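One contact in two related proteins. Structure 1 is endo-1,4-beta-xylanase from Uncultured bacterium, which uses cobalt(II), through its carbohydrate esterase family 4 domain, to cleave acetyl groups from acetylated xylan as one part of a multidomain xylanase: PDB 7AX7 (chain A, 2.05 Å), residues L8-G13 and I150-F155. Structure 2 is ArCE4A from Arthrobacter sp.: PDB 5LFZ (chain B, 1.56 Å), residues L29-G34 and I170-I175. Both blocks share one frame: the second was fitted to the first on N, CA, C and O of the twelve residues, RMSD 0.48 Å. Numbering follows each deposited sequence.

Structure 1 (7AX7). With CO (cobalt (II) ion), chain C.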
loop_
_atom_site.group_PDB
_atom_site.type_symbol
_atom_site.label_atom_id
_atom_site.label_comp_id
_atom_site.label_asym_id
_atom_site.label_seq_id
_atom_site.Cartn_x
_atom_site.Cartn_y
_atom_site.Cartn_z
ATOM N N LEU A 8 -5.133 5.574 -1.797
ATOM C CA LEU A 8 -5.497 4.526 -0.854
ATOM C C LEU A 8 -4.546 3.349 -1.018
ATOM O O LEU A 8 -4.305 2.897 -2.139
ATOM C CB LEU A 8 -6.940 4.072 -1.086
ATOM C CG LEU A 8 -8.093 4.933 -0.571
ATOM C CD1 LEU A 8 -9.430 4.287 -0.946
ATOM C CD2 LEU A 8 -8.004 5.130 0.933
ATOM N N THR A 9 -3.999 2.851 0.094
ATOM C CA THR A 9 -2.984 1.806 0.021
ATOM C C THR A 9 -3.242 0.761 1.101
ATOM O O THR A 9 -3.758 1.065 2.180
ATOM C CB THR A 9 -1.543 2.369 0.157
ATOM O OG1 THR A 9 -1.318 2.830 1.495
ATOM C CG2 THR A 9 -1.318 3.522 -0.809
ATOM N N PHE A 10 -2.858 -0.479 0.799
ATOM C CA PHE A 10 -3.168 -1.623 1.644
ATOM C C PHE A 10 -1.912 -2.451 1.881
ATOM O O PHE A 10 -1.232 -2.840 0.922
ATOM C CB PHE A 10 -4.264 -2.486 1.003
ATOM C CG PHE A 10 -5.598 -1.799 0.898
ATOM C CD1 PHE A 10 -6.521 -1.882 1.936
ATOM C CD2 PHE A 10 -5.935 -1.077 -0.242
ATOM C CE1 PHE A 10 -7.756 -1.262 1.847
ATOM C CE2 PHE A 10 -7.178 -0.446 -0.343
ATOM C CZ PHE A 10 -8.089 -0.539 0.703
ATOM N N ASP A 11 -1.626 -2.734 3.152
ATOM C CA ASP A 11 -0.490 -3.539 3.593
ATOM C C ASP A 11 -0.912 -4.950 3.998
ATOM O O ASP A 11 -1.992 -5.152 4.565
ATOM C CB ASP A 11 0.197 -2.904 4.809
ATOM C CG ASP A 11 1.152 -1.794 4.448
ATOM O OD1 ASP A 11 1.323 -1.502 3.239
ATOM O OD2 ASP A 11 1.745 -1.223 5.395
ATOM N N ASP A 12 -0.025 -5.920 3.717
ATOM C CA ASP A 12 0.044 -7.229 4.368
ATOM C C ASP A 12 -0.616 -8.361 3.577
ATOM O O ASP A 12 -0.591 -9.515 4.020
ATOM C CB ASP A 12 -0.564 -7.174 5.775
ATOM C CG ASP A 12 0.257 -6.326 6.750
ATOM O OD1 ASP A 12 1.308 -5.765 6.361
ATOM O OD2 ASP A 12 -0.155 -6.213 7.918
ATOM N N GLY A 13 -1.188 -8.075 2.407
ATOM C CA GLY A 13 -1.751 -9.126 1.586
ATOM C C GLY A 13 -0.736 -9.775 0.655
ATOM O O GLY A 13 0.481 -9.627 0.822
ATOM N N ILE A 150 -2.680 7.144 2.155
ATOM C CA ILE A 150 -3.387 6.640 3.327
ATOM C C ILE A 150 -3.115 5.143 3.457
ATOM O O ILE A 150 -3.239 4.393 2.480
ATOM C CB ILE A 150 -4.894 6.942 3.253
ATOM C CG1 ILE A 150 -5.119 8.463 3.269
ATOM C CG2 ILE A 150 -5.644 6.292 4.425
ATOM C CD1 ILE A 150 -6.558 8.876 3.011
ATOM N N LEU A 151 -2.728 4.723 4.658
ATOM C CA LEU A 151 -2.283 3.361 4.923
ATOM C C LEU A 151 -3.404 2.581 5.602
ATOM O O LEU A 151 -3.834 2.938 6.707
ATOM C CB LEU A 151 -1.022 3.371 5.789
ATOM C CG LEU A 151 -0.270 2.053 6.009
ATOM C CD1 LEU A 151 1.168 2.328 6.416
ATOM C CD2 LEU A 151 -0.964 1.172 7.045
ATOM N N LEU A 152 -3.876 1.526 4.934
ATOM C CA LEU A 152 -4.823 0.555 5.473
ATOM C C LEU A 152 -4.176 -0.833 5.419
ATOM O O LEU A 152 -3.072 -0.992 4.901
ATOM C CB LEU A 152 -6.142 0.605 4.692
ATOM C CG LEU A 152 -6.860 1.966 4.600
ATOM C CD1 LEU A 152 -6.321 2.801 3.441
ATOM C CD2 LEU A 152 -8.356 1.789 4.444
ATOM N N HIS A 153 -4.858 -1.847 5.973
ATOM C CA HIS A 153 -4.351 -3.220 5.974
ATOM C C HIS A 153 -5.370 -4.180 5.379
ATOM O O HIS A 153 -6.565 -4.097 5.688
ATOM C CB HIS A 153 -4.012 -3.724 7.389
ATOM C CG HIS A 153 -2.966 -2.922 8.091
ATOM N ND1 HIS A 153 -3.199 -1.653 8.575
ATOM C CD2 HIS A 153 -1.677 -3.213 8.398
ATOM C CE1 HIS A 153 -2.102 -1.200 9.158
ATOM N NE2 HIS A 153 -1.164 -2.126 9.060
ATOM N N ASP A 154 -4.890 -5.126 4.566
ATOM C CA ASP A 154 -5.729 -6.220 4.094
ATOM C C ASP A 154 -5.121 -7.573 4.453
ATOM O O ASP A 154 -5.135 -8.515 3.654
ATOM C CB ASP A 154 -6.006 -6.103 2.592
ATOM C CG ASP A 154 -4.749 -6.245 1.731
ATOM O OD1 ASP A 154 -3.645 -5.883 2.185
ATOM O OD2 ASP A 154 -4.881 -6.720 0.586
ATOM N N PHE A 155 -4.585 -7.694 5.671
ATOM C CA PHE A 155 -4.245 -9.019 6.173
ATOM C C PHE A 155 -5.522 -9.840 6.368
ATOM O O PHE A 155 -6.630 -9.299 6.459
ATOM C CB PHE A 155 -3.444 -8.930 7.480
ATOM C CG PHE A 155 -4.149 -8.196 8.593
ATOM C CD1 PHE A 155 -5.168 -8.802 9.310
ATOM C CD2 PHE A 155 -3.772 -6.912 8.936
ATOM C CE1 PHE A 155 -5.816 -8.128 10.346
ATOM C CE2 PHE A 155 -4.412 -6.230 9.965
ATOM C CZ PHE A 155 -5.432 -6.847 10.674
HETATM CO CO CO C . 2.665 -4.612 7.553
HETATM O O HOH W 1 -1.526 -5.793 0.650
#

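Structure 2 (5LFZ). With NI (nickel (II) ion), chain D.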
loop_
_atom_site.group_PDB
_atom_site.type_symbol
_atom_site.label_atom_id
_atom_site.label_comp_id
_atom_site.label_asym_id
_atom_site.label_seq_id
_atom_site.Cartn_x
_atom_site.Cartn_y
_atom_site.Cartn_z
ATOM N N LEU B 29 -5.078 5.532 -1.833
ATOM C CA LEU B 29 -5.440 4.445 -0.920
ATOM C C LEU B 29 -4.399 3.350 -1.039
ATOM O O LEU B 29 -4.096 2.908 -2.148
ATOM C CB LEU B 29 -6.818 3.871 -1.250
ATOM C CG LEU B 29 -8.023 4.806 -1.192
ATOM C CD1 LEU B 29 -9.306 4.005 -1.380
ATOM C CD2 LEU B 29 -8.026 5.562 0.120
ATOM N N THR B 30 -3.839 2.914 0.084
ATOM C CA THR B 30 -2.841 1.850 0.048
ATOM C C THR B 30 -3.181 0.758 1.063
ATOM O O THR B 30 -3.755 1.023 2.128
ATOM C CB THR B 30 -1.399 2.387 0.296
ATOM O OG1 THR B 30 -1.253 2.819 1.652
ATOM C CG2 THR B 30 -1.073 3.551 -0.646
ATOM N N PHE B 31 -2.851 -0.478 0.706
ATOM C CA PHE B 31 -3.174 -1.642 1.529
ATOM C C PHE B 31 -1.943 -2.509 1.734
ATOM O O PHE B 31 -1.329 -2.951 0.761
ATOM C CB PHE B 31 -4.281 -2.473 0.884
ATOM C CG PHE B 31 -5.582 -1.738 0.715
ATOM C CD1 PHE B 31 -6.512 -1.698 1.743
ATOM C CD2 PHE B 31 -5.872 -1.084 -0.472
ATOM C CE1 PHE B 31 -7.705 -1.030 1.581
ATOM C CE2 PHE B 31 -7.062 -0.409 -0.636
ATOM C CZ PHE B 31 -7.979 -0.381 0.390
ATOM N N ASP B 32 -1.582 -2.753 2.992
ATOM C CA ASP B 32 -0.388 -3.538 3.320
ATOM C C ASP B 32 -0.704 -4.967 3.710
ATOM O O ASP B 32 -1.794 -5.248 4.216
ATOM C CB ASP B 32 0.379 -2.923 4.494
ATOM C CG ASP B 32 1.164 -1.700 4.120
ATOM O OD1 ASP B 32 1.000 -1.192 2.994
ATOM O OD2 ASP B 32 1.939 -1.234 4.984
ATOM N N ASP B 33 0.287 -5.839 3.502
ATOM C CA ASP B 33 0.399 -7.156 4.156
ATOM C C ASP B 33 -0.361 -8.266 3.446
ATOM O O ASP B 33 -0.354 -9.417 3.903
ATOM C CB ASP B 33 -0.083 -7.126 5.614
ATOM C CG ASP B 33 0.805 -6.313 6.544
ATOM O OD1 ASP B 33 1.765 -5.661 6.099
ATOM O OD2 ASP B 33 0.503 -6.317 7.752
ATOM N N GLY B 34 -1.043 -7.932 2.357
ATOM C CA GLY B 34 -1.704 -8.935 1.546
ATOM C C GLY B 34 -0.732 -9.576 0.575
ATOM O O GLY B 34 0.479 -9.371 0.677
ATOM N N ILE B 170 -2.914 7.076 2.297
ATOM C CA ILE B 170 -3.657 6.466 3.394
ATOM C C ILE B 170 -3.218 5.024 3.597
ATOM O O ILE B 170 -3.248 4.233 2.655
ATOM C CB ILE B 170 -5.172 6.509 3.137
ATOM C CG1 ILE B 170 -5.624 7.950 2.877
ATOM C CG2 ILE B 170 -5.932 5.891 4.307
ATOM C CD1 ILE B 170 -7.107 8.076 2.612
ATOM N N LEU B 171 -2.794 4.701 4.818
ATOM C CA LEU B 171 -2.377 3.344 5.179
ATOM C C LEU B 171 -3.523 2.517 5.742
ATOM O O LEU B 171 -4.118 2.871 6.760
ATOM C CB LEU B 171 -1.236 3.383 6.204
ATOM C CG LEU B 171 -0.819 2.036 6.808
ATOM C CD1 LEU B 171 -0.178 1.139 5.763
ATOM C CD2 LEU B 171 0.127 2.239 7.987
ATOM N N MET B 172 -3.816 1.413 5.065
ATOM C CA MET B 172 -4.733 0.400 5.553
ATOM C C MET B 172 -4.100 -0.967 5.360
ATOM O O MET B 172 -3.054 -1.090 4.709
ATOM C CB MET B 172 -6.073 0.476 4.827
ATOM C CG MET B 172 -6.856 1.729 5.151
ATOM S SD MET B 172 -8.233 1.956 4.020
ATOM C CE MET B 172 -7.352 2.366 2.514
ATOM N N HIS B 173 -4.733 -1.984 5.929
ATOM C CA HIS B 173 -4.222 -3.340 5.864
ATOM C C HIS B 173 -5.215 -4.302 5.252
ATOM O O HIS B 173 -6.384 -4.375 5.641
ATOM C CB HIS B 173 -3.807 -3.817 7.255
ATOM C CG HIS B 173 -2.613 -3.092 7.787
ATOM N ND1 HIS B 173 -2.680 -1.805 8.271
ATOM C CD2 HIS B 173 -1.309 -3.455 7.853
ATOM C CE1 HIS B 173 -1.470 -1.411 8.632
ATOM N NE2 HIS B 173 -0.622 -2.394 8.394
ATOM N N ASP B 174 -4.713 -5.027 4.263
ATOM C CA ASP B 174 -5.414 -6.127 3.637
ATOM C C ASP B 174 -5.141 -7.419 4.421
ATOM O O ASP B 174 -4.500 -8.346 3.920
ATOM C CB ASP B 174 -4.952 -6.249 2.181
ATOM C CG ASP B 174 -5.676 -7.328 1.421
ATOM O OD1 ASP B 174 -6.704 -7.840 1.923
ATOM O OD2 ASP B 174 -5.194 -7.668 0.318
ATOM N N ILE B 175 -5.590 -7.464 5.671
ATOM C CA ILE B 175 -5.387 -8.654 6.501
ATOM C C ILE B 175 -6.667 -9.073 7.191
ATOM O O ILE B 175 -6.715 -10.099 7.853
ATOM C CB ILE B 175 -4.318 -8.437 7.601
ATOM C CG1 ILE B 175 -4.686 -7.265 8.512
ATOM C CG2 ILE B 175 -2.982 -8.192 6.992
ATOM C CD1 ILE B 175 -3.836 -7.136 9.768
HETATM NI NI NI D . 2.984 -4.365 7.138
HETATM O O HOH W 2 2.141 -2.622 7.266
HETATM O O HOH W 3 1.862 -4.569 8.893
HETATM O O HOH W 4 4.146 -2.892 8.181
#

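Structure 1 (7AX7)
Leu152 lies alongside Phe10 where the parallel strands 4-11 and 148-153 pair in the core of the NodB-type deacetylase domain. Its CB meets Phe10 CD1 at 3.7 Å. CD1 lies 3.3 Å from Thr9 O and also meets Leu8 CD2. CG is farther from that oxygen, and CD2 lies 4.1 Å from Phe10 CE1. On the other sheet face, Leu151 CD1 meets Asp11 OD2 at 3.7 Å; Arg100 salt-bridges that aspartate. Next in the chain, Asp12 OD1 binds cobalt at 2.1 Å, with His62 and His66 completing the protein ligands. Phe155 CB packs on Asp12 CB at 3.8 Å. Asp154 OD2 takes a hydrogen bond from Thr18 and lies 4.1 Å from Gly13 CA. CG sits between backbone N and carbonyl carbon (chi1 65°), which brings OD1 within 2.6 Å of water 1, itself bound by Gly13 N.

Structure 2 (5LFZ)
Met172 lies alongside Phe31, pointing the same way. Its CB meets Phe31 CD1 at 3.8 Å and also passes Thr30 O. CG leads on to SD, 3.9 Å from Phe31 CE1, in an oblique Met-aromatic contact. A bend at chi3 (-70°) brings CE back to Phe31 CZ at 3.5 Å and to Leu29 CD2 at 4.0 Å. On the other sheet face, Leu171 CD1 meets Asp32 OD2 at 3.3 Å; Arg120 salt-bridges that aspartate. Next in the chain, Asp33 OD1 binds nickel at 2.1 Å, with His82 and His86 completing the protein ligands; waters 2, 3 and 4 also bind. Ile175 CG2 packs on Asp33 CB at 3.4 Å. Asp174 OD2 takes a hydrogen bond from Thr39. CG is anti to the backbone N (chi1 -177°), which directs the carboxylate, with OD2 3.9 Å from Gly34 CA.

How the two compare
The paired backbones superpose closely until the last residue. The strand bonds persist, among them Asp11(A) N to Leu152(A) O and Asp32(B) N to Met172(B) O. Thr9(A), Phe10(A), Asp11(A) and Asp12(A) and their counterparts keep their places.

At the exchange of Leu152(A) for Met172(B), the CB atoms coincide. SD of Met172(B) takes the place of CD2 of Leu152(A), the two being 0.5 Å apart after superposition. The CD1 branch of Leu152(A) has no counterpart, and CE of Met172(B) is extra. A branched tip becomes a linear one; the contacts with Leu8(A) / Leu29(B) and Phe10(A) / Phe31(B) remain.

Leu151(A) and Leu171(B) are modelled differently: chi2 goes from 159° to 67°, and the place of CD1 of Leu151(A) is left. Each still touches the neighbouring aspartate, Asp11(A) or Asp32(B).

Asp154(A) and Asp174(B) differ in chi1, 65° against -177°, and their CG atoms stand 1.5 Å apart. CB of Asp174(B) lies near the place of CG of Asp154(A), while the place of OD1 is left. The approach of Asp154(A) OD1 to Asp12(A) N, 3.9 Å, has no equivalent in structure 2. OD2 stays beside Gly13(A) CA or Gly34(B) CA.

The metal place holds cobalt in structure 1 and nickel in structure 2. Beside it, Phe155(A) gives way to Ile175(B); the CA atoms of the two stand 1.2 Å apart after superposition, with psi 159° against -5°. CD2 of Phe155(A) and CD1 of Ile175(B) lie 0.9 Å apart. CD1, CE1 and CZ of Phe155(A) go without counterpart. CG2 of Ile175(B) is new. Contact with Asp12(A) / Asp33(B) and His153(A) / His173(B) is kept.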